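Local coordinates for ureidoglycolate hydrolase (Arabidopsis thaliana, PDB 4PXE), which hydrolyses (S)-ureidoglycolate to glyoxylate, carbon dioxide and ammonium in purine breakdown, working as a manganese-dependent homodimer of the peptidase M20 family, at residues 274-288 / 299-313. Numbering follows the deposited sequence.
Sequences SESIDTVGTVGILEL and KSHLEIDTRDIDEAR. With GLV (glyoxylic acid), chain E.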
ATOM      1  N   SER A 274     -23.710 -18.030  -6.187  1.00 18.37           N
ATOM      2  CA  SER A 274     -25.079 -17.511  -6.183  1.00 19.57           C
ATOM      3  C   SER A 274     -25.856 -18.030  -7.392  1.00 23.17           C
ATOM      4  O   SER A 274     -27.090 -18.054  -7.378  1.00 24.15           O
ATOM      5  CB  SER A 274     -25.093 -15.984  -6.218  1.00 20.11           C
ATOM      6  OG  SER A 274     -25.002 -15.539  -7.564  1.00 18.83           O
ATOM      7  N   GLU A 275     -25.118 -18.415  -8.429  1.00 22.10           N
ATOM      8  CA  GLU A 275     -25.682 -18.880  -9.700  1.00 27.71           C
ATOM      9  C   GLU A 275     -26.463 -17.800 -10.453  1.00 26.80           C
ATOM     10  O   GLU A 275     -27.196 -18.104 -11.395  1.00 28.26           O
ATOM     11  CB  GLU A 275     -26.536 -20.140  -9.507  1.00 32.02           C
ATOM     12  CG  GLU A 275     -25.744 -21.346  -9.013  1.00 34.62           C
ATOM     13  CD  GLU A 275     -26.638 -22.499  -8.598  1.00 43.51           C
ATOM     14  OE1 GLU A 275     -27.877 -22.362  -8.700  1.00 44.61           O
ATOM     15  OE2 GLU A 275     -26.099 -23.539  -8.165  1.00 48.27           O
ATOM     16  N   SER A 276     -26.302 -16.546 -10.037  1.00 22.28           N
ATOM     17  CA  SER A 276     -26.884 -15.418 -10.757  1.00 21.82           C
ATOM     18  C   SER A 276     -25.799 -14.504 -11.302  1.00 20.64           C
ATOM     19  O   SER A 276     -24.883 -14.120 -10.579  1.00 18.39           O
ATOM     20  CB  SER A 276     -27.793 -14.595  -9.853  1.00 20.62           C
ATOM     21  OG  SER A 276     -28.242 -13.434 -10.537  1.00 21.01           O
ATOM     22  N   ILE A 277     -25.927 -14.133 -12.570  1.00 20.74           N
ATOM     23  CA  ILE A 277     -24.989 -13.211 -13.198  1.00 20.46           C
ATOM     24  C   ILE A 277     -25.088 -11.800 -12.598  1.00 15.79           C
ATOM     25  O   ILE A 277     -24.212 -10.965 -12.826  1.00 18.34           O
ATOM     26  CB  ILE A 277     -25.226 -13.139 -14.726  1.00 22.09           C
ATOM     27  CG1 ILE A 277     -23.931 -12.775 -15.457  1.00 24.47           C
ATOM     28  CG2 ILE A 277     -26.393 -12.199 -15.062  1.00 24.43           C
ATOM     29  CD1 ILE A 277     -23.244 -13.974 -16.027  1.00 35.88           C
ATOM     30  N   ASP A 278     -26.148 -11.521 -11.847  1.00 17.59           N
ATOM     31  CA  ASP A 278     -26.322 -10.197 -11.260  1.00 16.94           C
ATOM     32  C   ASP A 278     -25.527  -9.987  -9.971  1.00 16.85           C
ATOM     33  O   ASP A 278     -25.484  -8.879  -9.437  1.00 18.82           O
ATOM     34  CB  ASP A 278     -27.804  -9.905 -11.015  1.00 19.09           C
ATOM     35  CG  ASP A 278     -28.581  -9.789 -12.301  1.00 26.87           C
ATOM     36  OD1 ASP A 278     -28.089  -9.107 -13.227  1.00 22.03           O
ATOM     37  OD2 ASP A 278     -29.664 -10.400 -12.396  1.00 26.55           O
ATOM     38  N   THR A 279     -24.912 -11.046  -9.464  1.00 16.30           N
ATOM     39  CA  THR A 279     -24.142 -10.943  -8.225  1.00 15.51           C
ATOM     40  C   THR A 279     -22.701 -10.555  -8.531  1.00 14.77           C
ATOM     41  O   THR A 279     -22.087 -11.120  -9.431  1.00 15.38           O
ATOM     42  CB  THR A 279     -24.136 -12.285  -7.467  1.00 17.62           C
ATOM     43  OG1 THR A 279     -25.434 -12.892  -7.549  1.00 17.60           O
ATOM     44  CG2 THR A 279     -23.762 -12.084  -5.990  1.00 16.70           C
ATOM     45  N   VAL A 280     -22.182  -9.571  -7.805  1.00 14.38           N
ATOM     46  CA  VAL A 280     -20.773  -9.203  -7.951  1.00 13.67           C
ATOM     47  C   VAL A 280     -20.078  -9.100  -6.595  1.00 13.66           C
ATOM     48  O   VAL A 280     -20.711  -8.822  -5.574  1.00 13.33           O
ATOM     49  CB  VAL A 280     -20.588  -7.863  -8.725  1.00 13.92           C
ATOM     50  CG1 VAL A 280     -21.057  -8.003 -10.174  1.00 14.97           C
ATOM     51  CG2 VAL A 280     -21.317  -6.737  -8.036  1.00 14.75           C
ATOM     52  N   GLY A 281     -18.766  -9.318  -6.594  1.00 14.10           N
ATOM     53  CA  GLY A 281     -17.975  -9.100  -5.397  1.00 15.02           C
ATOM     54  C   GLY A 281     -16.534  -8.869  -5.795  1.00 11.55           C
ATOM     55  O   GLY A 281     -16.061  -9.440  -6.769  1.00 13.83           O
ATOM     56  N   THR A 282     -15.850  -8.013  -5.045  1.00 13.26           N
ATOM     57  CA  THR A 282     -14.521  -7.551  -5.435  1.00 13.60           C
ATOM     58  C   THR A 282     -13.691  -7.276  -4.192  1.00 13.64           C
ATOM     59  O   THR A 282     -14.198  -6.765  -3.191  1.00 16.10           O
ATOM     60  CB  THR A 282     -14.633  -6.224  -6.228  1.00 13.36           C
ATOM     61  OG1 THR A 282     -15.644  -6.341  -7.240  1.00 13.25           O
ATOM     62  CG2 THR A 282     -13.316  -5.836  -6.884  1.00 13.97           C
ATOM     63  N   VAL A 283     -12.407  -7.599  -4.266  1.00 12.80           N
ATOM     64  CA  VAL A 283     -11.442  -7.086  -3.308  1.00 13.69           C
ATOM     65  C   VAL A 283     -10.588  -6.037  -4.020  1.00 12.54           C
ATOM     66  O   VAL A 283      -9.653  -6.369  -4.741  1.00 14.91           O
ATOM     67  CB  VAL A 283     -10.566  -8.215  -2.745  1.00 12.33           C
ATOM     68  CG1 VAL A 283      -9.523  -7.651  -1.777  1.00 13.00           C
ATOM     69  CG2 VAL A 283     -11.445  -9.276  -2.063  1.00 15.07           C
ATOM     70  N   GLY A 284     -10.936  -4.766  -3.826  1.00 12.68           N
ATOM     71  CA  GLY A 284     -10.224  -3.680  -4.477  1.00 15.64           C
ATOM     72  C   GLY A 284      -9.054  -3.165  -3.662  1.00 12.91           C
ATOM     73  O   GLY A 284      -8.164  -2.513  -4.197  1.00 12.55           O
ATOM     74  N   ILE A 285      -9.069  -3.453  -2.363  1.00 12.58           N
ATOM     75  CA  ILE A 285      -7.992  -3.049  -1.467  1.00 12.20           C
ATOM     76  C   ILE A 285      -7.478  -4.264  -0.700  1.00 12.96           C
ATOM     77  O   ILE A 285      -8.260  -5.016  -0.112  1.00 13.04           O
ATOM     78  CB  ILE A 285      -8.461  -1.956  -0.485  1.00 12.75           C
ATOM     79  CG1 ILE A 285      -8.660  -0.632  -1.227  1.00 14.05           C
ATOM     80  CG2 ILE A 285      -7.471  -1.801   0.682  1.00 15.76           C
ATOM     81  CD1 ILE A 285      -9.327   0.450  -0.391  1.00 16.81           C
ATOM     82  N   LEU A 286      -6.162  -4.463  -0.742  1.00 11.84           N
ATOM     83  CA  LEU A 286      -5.516  -5.531   0.016  1.00 13.07           C
ATOM     84  C   LEU A 286      -4.152  -4.974   0.383  1.00 14.75           C
ATOM     85  O   LEU A 286      -3.297  -4.812  -0.493  1.00 16.06           O
ATOM     86  CB  LEU A 286      -5.392  -6.812  -0.825  1.00 13.75           C
ATOM     87  CG  LEU A 286      -5.110  -8.129  -0.083  1.00 14.67           C
ATOM     88  CD1 LEU A 286      -5.219  -9.338  -1.012  1.00 17.12           C
ATOM     89  CD2 LEU A 286      -3.733  -8.122   0.584  1.00 15.86           C
ATOM     90  N   GLU A 287      -3.960  -4.677   1.668  1.00 13.19           N
ATOM     91  CA  GLU A 287      -2.724  -4.054   2.129  1.00 15.55           C
ATOM     92  C   GLU A 287      -2.024  -4.932   3.141  1.00 15.69           C
ATOM     93  O   GLU A 287      -2.665  -5.504   4.030  1.00 16.75           O
ATOM     94  CB  GLU A 287      -3.013  -2.686   2.738  1.00 17.29           C
ATOM     95  CG  GLU A 287      -3.640  -1.711   1.745  1.00 20.21           C
ATOM     96  CD  GLU A 287      -4.036  -0.392   2.374  1.00 33.15           C
ATOM     97  OE1 GLU A 287      -4.230  -0.352   3.607  1.00 37.81           O
ATOM     98  OE2 GLU A 287      -4.161   0.604   1.625  1.00 39.76           O
ATOM     99  N   LEU A 288      -0.708  -5.037   2.991  1.00 12.74           N
ATOM    100  CA  LEU A 288       0.119  -5.804   3.922  1.00 14.21           C
ATOM    101  C   LEU A 288       0.957  -4.891   4.807  1.00 15.29           C
ATOM    102  O   LEU A 288       1.460  -3.856   4.368  1.00 17.06           O
ATOM    103  CB  LEU A 288       1.037  -6.757   3.167  1.00 12.88           C
ATOM    104  CG  LEU A 288       0.409  -7.715   2.152  1.00 13.49           C
ATOM    105  CD1 LEU A 288       1.471  -8.573   1.467  1.00 14.33           C
ATOM    106  CD2 LEU A 288      -0.670  -8.575   2.833  1.00 15.54           C
ATOM    107  N   LYS A 299       0.122  -8.143   9.615  1.00 12.29           N
ATOM    108  CA  LYS A 299      -1.238  -7.642   9.501  1.00 14.91           C
ATOM    109  C   LYS A 299      -1.612  -7.554   8.035  1.00 15.18           C
ATOM    110  O   LYS A 299      -0.800  -7.166   7.201  1.00 14.11           O
ATOM    111  CB  LYS A 299      -1.377  -6.267  10.145  1.00 15.82           C
ATOM    112  CG  LYS A 299      -1.232  -6.238  11.649  1.00 24.68           C
ATOM    113  CD  LYS A 299      -1.869  -4.985  12.228  1.00 36.40           C
ATOM    114  CE  LYS A 299      -1.382  -3.727  11.522  1.00 40.18           C
ATOM    115  NZ  LYS A 299      -2.006  -2.499  12.103  1.00 44.84           N
ATOM    116  N   SER A 300      -2.840  -7.939   7.715  1.00 12.82           N
ATOM    117  CA  SER A 300      -3.370  -7.692   6.386  1.00 13.24           C
ATOM    118  C   SER A 300      -4.730  -7.033   6.521  1.00 13.69           C
ATOM    119  O   SER A 300      -5.439  -7.244   7.501  1.00 14.17           O
ATOM    120  CB  SER A 300      -3.460  -8.981   5.577  1.00 13.36           C
ATOM    121  OG  SER A 300      -4.330  -9.920   6.191  1.00 13.22           O
ATOM    122  N   HIS A 301      -5.078  -6.228   5.526  1.00 13.49           N
ATOM    123  CA  HIS A 301      -6.263  -5.387   5.558  1.00 12.44           C
ATOM    124  C   HIS A 301      -6.922  -5.504   4.196  1.00 14.06           C
ATOM    125  O   HIS A 301      -6.300  -5.175   3.180  1.00 14.06           O
ATOM    126  CB  HIS A 301      -5.830  -3.934   5.826  1.00 15.15           C
ATOM    127  CG  HIS A 301      -6.930  -2.925   5.704  1.00 16.40           C
ATOM    128  ND1 HIS A 301      -7.654  -2.471   6.788  1.00 20.52           N
ATOM    129  CD2 HIS A 301      -7.409  -2.258   4.627  1.00 16.84           C
ATOM    130  CE1 HIS A 301      -8.546  -1.584   6.378  1.00 22.03           C
ATOM    131  NE2 HIS A 301      -8.417  -1.435   5.072  1.00 19.34           N
ATOM    132  N   LEU A 302      -8.163  -5.992   4.176  1.00 13.61           N
ATOM    133  CA  LEU A 302      -8.935  -6.109   2.936  1.00 12.74           C
ATOM    134  C   LEU A 302     -10.164  -5.240   3.013  1.00 13.62           C
ATOM    135  O   LEU A 302     -10.783  -5.119   4.070  1.00 14.08           O
ATOM    136  CB  LEU A 302      -9.445  -7.532   2.715  1.00 15.57           C
ATOM    137  CG  LEU A 302      -8.473  -8.691   2.676  1.00 15.11           C
ATOM    138  CD1 LEU A 302      -8.271  -9.195   4.095  1.00 16.43           C
ATOM    139  CD2 LEU A 302      -8.986  -9.796   1.755  1.00 16.53           C
ATOM    140  N   GLU A 303     -10.539  -4.654   1.882  1.00 12.01           N
ATOM    141  CA  GLU A 303     -11.832  -3.995   1.780  1.00 13.10           C
ATOM    142  C   GLU A 303     -12.566  -4.624   0.611  1.00 14.63           C
ATOM    143  O   GLU A 303     -12.040  -4.708  -0.507  1.00 14.12           O
ATOM    144  CB  GLU A 303     -11.678  -2.479   1.638  1.00 14.36           C
ATOM    145  CG  GLU A 303     -10.845  -1.912   2.765  1.00 16.64           C
ATOM    146  CD  GLU A 303     -10.845  -0.401   2.836  1.00 20.24           C
ATOM    147  OE1 GLU A 303     -11.768   0.242   2.288  1.00 21.96           O
ATOM    148  OE2 GLU A 303      -9.914   0.147   3.456  1.00 22.09           O
ATOM    149  N   ILE A 304     -13.781  -5.084   0.898  1.00 13.89           N
ATOM    150  CA  ILE A 304     -14.540  -5.949   0.014  1.00 13.85           C
ATOM    151  C   ILE A 304     -15.852  -5.278  -0.352  1.00 14.66           C
ATOM    152  O   ILE A 304     -16.553  -4.773   0.521  1.00 14.09           O
ATOM    153  CB  ILE A 304     -14.849  -7.281   0.720  1.00 13.04           C
ATOM    154  CG1 ILE A 304     -13.542  -7.964   1.159  1.00 16.55           C
ATOM    155  CG2 ILE A 304     -15.657  -8.202  -0.184  1.00 16.46           C
ATOM    156  CD1 ILE A 304     -13.738  -9.180   2.081  1.00 15.76           C
ATOM    157  N   ASP A 305     -16.168  -5.270  -1.647  1.00 11.78           N
ATOM    158  CA  ASP A 305     -17.398  -4.678  -2.168  1.00 11.69           C
ATOM    159  C   ASP A 305     -18.236  -5.846  -2.673  1.00 12.72           C
ATOM    160  O   ASP A 305     -17.735  -6.700  -3.387  1.00 13.58           O
ATOM    161  CB  ASP A 305     -17.031  -3.722  -3.314  1.00 12.87           C
ATOM    162  CG  ASP A 305     -18.238  -3.115  -3.995  1.00 14.86           C
ATOM    163  OD1 ASP A 305     -18.944  -3.836  -4.730  1.00 14.05           O
ATOM    164  OD2 ASP A 305     -18.454  -1.907  -3.821  1.00 13.87           O
ATOM    165  N   THR A 306     -19.512  -5.908  -2.298  1.00 14.00           N
ATOM    166  CA  THR A 306     -20.373  -6.948  -2.867  1.00 14.70           C
ATOM    167  C   THR A 306     -21.799  -6.441  -3.025  1.00 14.00           C
ATOM    168  O   THR A 306     -22.293  -5.678  -2.192  1.00 14.52           O
ATOM    169  CB  THR A 306     -20.300  -8.292  -2.081  1.00 15.26           C
ATOM    170  OG1 THR A 306     -20.959  -9.333  -2.819  1.00 17.29           O
ATOM    171  CG2 THR A 306     -20.890  -8.172  -0.686  1.00 18.45           C
ATOM    172  N   ARG A 307     -22.429  -6.823  -4.133  1.00 13.88           N
ATOM    173  CA  ARG A 307     -23.759  -6.295  -4.473  1.00 12.38           C
ATOM    174  C   ARG A 307     -24.584  -7.315  -5.231  1.00 13.74           C
ATOM    175  O   ARG A 307     -24.055  -8.255  -5.816  1.00 15.22           O
ATOM    176  CB  ARG A 307     -23.665  -5.025  -5.349  1.00 14.45           C
ATOM    177  CG  ARG A 307     -22.442  -4.149  -5.071  1.00 15.14           C
ATOM    178  CD  ARG A 307     -22.385  -2.955  -5.990  1.00 14.33           C
ATOM    179  NE  ARG A 307     -21.078  -2.315  -5.858  1.00 13.59           N
ATOM    180  CZ  ARG A 307     -20.782  -1.112  -6.341  1.00 12.92           C
ATOM    181  NH1 ARG A 307     -21.698  -0.416  -7.014  1.00 12.87           N
ATOM    182  NH2 ARG A 307     -19.567  -0.604  -6.178  1.00 13.77           N
ATOM    183  N   ASP A 308     -25.903  -7.094  -5.226  1.00 14.75           N
ATOM    184  CA  ASP A 308     -26.827  -7.860  -6.061  1.00 16.28           C
ATOM    185  C   ASP A 308     -28.108  -7.038  -6.157  1.00 14.36           C
ATOM    186  O   ASP A 308     -28.418  -6.265  -5.256  1.00 15.52           O
ATOM    187  CB  ASP A 308     -27.119  -9.232  -5.427  1.00 16.43           C
ATOM    188  CG  ASP A 308     -27.669 -10.260  -6.423  1.00 19.16           C
ATOM    189  OD1 ASP A 308     -28.479  -9.901  -7.318  1.00 20.84           O
ATOM    190  OD2 ASP A 308     -27.300 -11.452  -6.301  1.00 19.53           O
ATOM    191  N   ILE A 309     -28.859  -7.215  -7.235  1.00 16.98           N
ATOM    192  CA  ILE A 309     -30.178  -6.599  -7.323  1.00 18.94           C
ATOM    193  C   ILE A 309     -31.104  -7.271  -6.306  1.00 20.13           C
ATOM    194  O   ILE A 309     -32.004  -6.632  -5.759  1.00 22.02           O
ATOM    195  CB  ILE A 309     -30.751  -6.654  -8.762  1.00 18.92           C
ATOM    196  CG1 ILE A 309     -32.076  -5.878  -8.850  1.00 20.88           C
ATOM    197  CG2 ILE A 309     -30.933  -8.093  -9.224  1.00 21.32           C
ATOM    198  CD1 ILE A 309     -31.993  -4.424  -8.394  1.00 23.48           C
ATOM    199  N   ASP A 310     -30.835  -8.547  -6.026  1.00 17.39           N
ATOM    200  CA  ASP A 310     -31.576  -9.307  -5.020  1.00 18.52           C
ATOM    201  C   ASP A 310     -30.887  -9.229  -3.653  1.00 19.53           C
ATOM    202  O   ASP A 310     -29.772  -9.743  -3.475  1.00 18.47           O
ATOM    203  CB  ASP A 310     -31.713 -10.764  -5.453  1.00 20.39           C
ATOM    204  CG  ASP A 310     -32.685 -11.532  -4.586  1.00 25.75           C
ATOM    205  OD1 ASP A 310     -32.269 -12.028  -3.525  1.00 24.42           O
ATOM    206  OD2 ASP A 310     -33.875 -11.618  -4.957  1.00 32.60           O
ATOM    207  N   GLU A 311     -31.552  -8.589  -2.700  1.00 19.42           N
ATOM    208  CA  GLU A 311     -30.982  -8.334  -1.376  1.00 19.28           C
ATOM    209  C   GLU A 311     -30.639  -9.621  -0.621  1.00 22.26           C
ATOM    210  O   GLU A 311     -29.550  -9.754  -0.051  1.00 19.20           O
ATOM    211  CB  GLU A 311     -31.940  -7.467  -0.554  1.00 22.37           C
ATOM    212  CG  GLU A 311     -31.364  -6.919   0.746  1.00 23.90           C
ATOM    213  CD  GLU A 311     -32.324  -5.964   1.449  1.00 27.06           C
ATOM    214  OE1 GLU A 311     -33.464  -5.795   0.962  1.00 30.57           O
ATOM    215  OE2 GLU A 311     -31.942  -5.378   2.483  1.00 32.80           O
ATOM    216  N   ALA A 312     -31.551 -10.584  -0.638  1.00 19.92           N
ATOM    217  CA  ALA A 312     -31.316 -11.853   0.047  1.00 21.70           C
ATOM    218  C   ALA A 312     -30.098 -12.611  -0.500  1.00 19.78           C
ATOM    219  O   ALA A 312     -29.307 -13.176   0.268  1.00 20.25           O
ATOM    220  CB  ALA A 312     -32.576 -12.733  -0.017  1.00 23.78           C
ATOM    221  N   ARG A 313     -29.947 -12.629  -1.819  1.00 20.64           N
ATOM    222  CA  ARG A 313     -28.814 -13.288  -2.457  1.00 20.93           C
ATOM    223  C   ARG A 313     -27.505 -12.600  -2.048  1.00 19.48           C
ATOM    224  O   ARG A 313     -26.503 -13.265  -1.742  1.00 19.26           O
ATOM    225  CB  ARG A 313     -28.984 -13.240  -3.972  1.00 22.17           C
ATOM    226  CG  ARG A 313     -28.351 -14.383  -4.731  1.00 25.55           C
ATOM    227  CD  ARG A 313     -29.072 -14.610  -6.050  1.00 22.11           C
ATOM    228  NE  ARG A 313     -29.216 -13.371  -6.811  1.00 23.39           N
ATOM    229  CZ  ARG A 313     -30.117 -13.176  -7.772  1.00 24.98           C
ATOM    230  NH1 ARG A 313     -30.963 -14.145  -8.104  1.00 27.05           N
ATOM    231  NH2 ARG A 313     -30.171 -12.012  -8.406  1.00 21.71           N
TER
HETATM  232  C1  GLV E 503     -20.013   4.221  -6.807  1.00 15.82           C
HETATM  233  O1  GLV E 503     -21.174   4.911  -7.117  1.00 16.76           O
HETATM  234  C2  GLV E 503     -20.103   2.751  -7.018  1.00 13.91           C
HETATM  235  O2  GLV E 503     -21.191   2.257  -7.459  1.00 13.73           O
HETATM  236  O3  GLV E 503     -19.102   2.018  -6.762  1.00 14.59           O
HETATM  237  O   HOH W   1     -31.468 -11.400 -10.857  1.00 31.20           O
HETATM  238  O   HOH W   2     -18.214  -5.988  -6.398  1.00 14.41           O
HETATM  239  O   HOH W   3     -13.223  -4.202  -2.784  1.00 24.07           O
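T279 and D308 meet at the open end of the antiparallel hairpin of strands 280-288 and 299-308: T279 OG1 donates to D308 OD2 over 2.7 Å, coming in from above the carboxylate plane. From the opposite face of that plane R313 NE reaches the same oxygen, while R313 NH2 and the backbone N of D310 share D308 OD1, the latter closing an Asx turn. R313 thus grips D308 side-on with two nitrogens, and S276 OG lies over one guanidinium face, 3.2 Å from R313 NH2. A chi1 of -160°, setting CG anti to the backbone N, brings the D308 carboxylate to the T279 hydroxyl. With an alanine here, R313 would probably lose its salt bridge and turn more freely, and T279 OG1 and D310 N would lack this acceptor.

Farther along, V280 O takes two donors, R307 N at 3.0 Å and T306 OG1 at 2.8 Å. T282 and D305 form a hydrogen-bonded pair, and T282 OG1 is hydrogen-bonded to R253 of the second subunit. A beta bulge follows at G284, one extra residue on strand 280-288; G284 N bonds E303 O weakly and also reaches it through a water, and I285 N is left buried without a partner. Beyond it I285 CD1 packs 3.6 Å from E303 OE1, and I285 CG2 meets the edge of the H301 ring, whose NE2 donates in plane to E303 OE2. V283, L302 and I304 face helix 256-272.

R307 lies extended; D305 holds its NE and NH2, NE lying 2.9 Å from D305 OD1. D305 is therefore a second-shell residue fixing the rotation of R307, whose NH1 and NH2 donate to glyoxylate O2 (2.8 Å) and O3 (2.7 Å). Glyoxylate is also hydrogen-bonded by N294 of the second subunit and Y377 N, so this hairpin, within the dimerization region, brings a paired, charge-matched grip to a site built from both subunits.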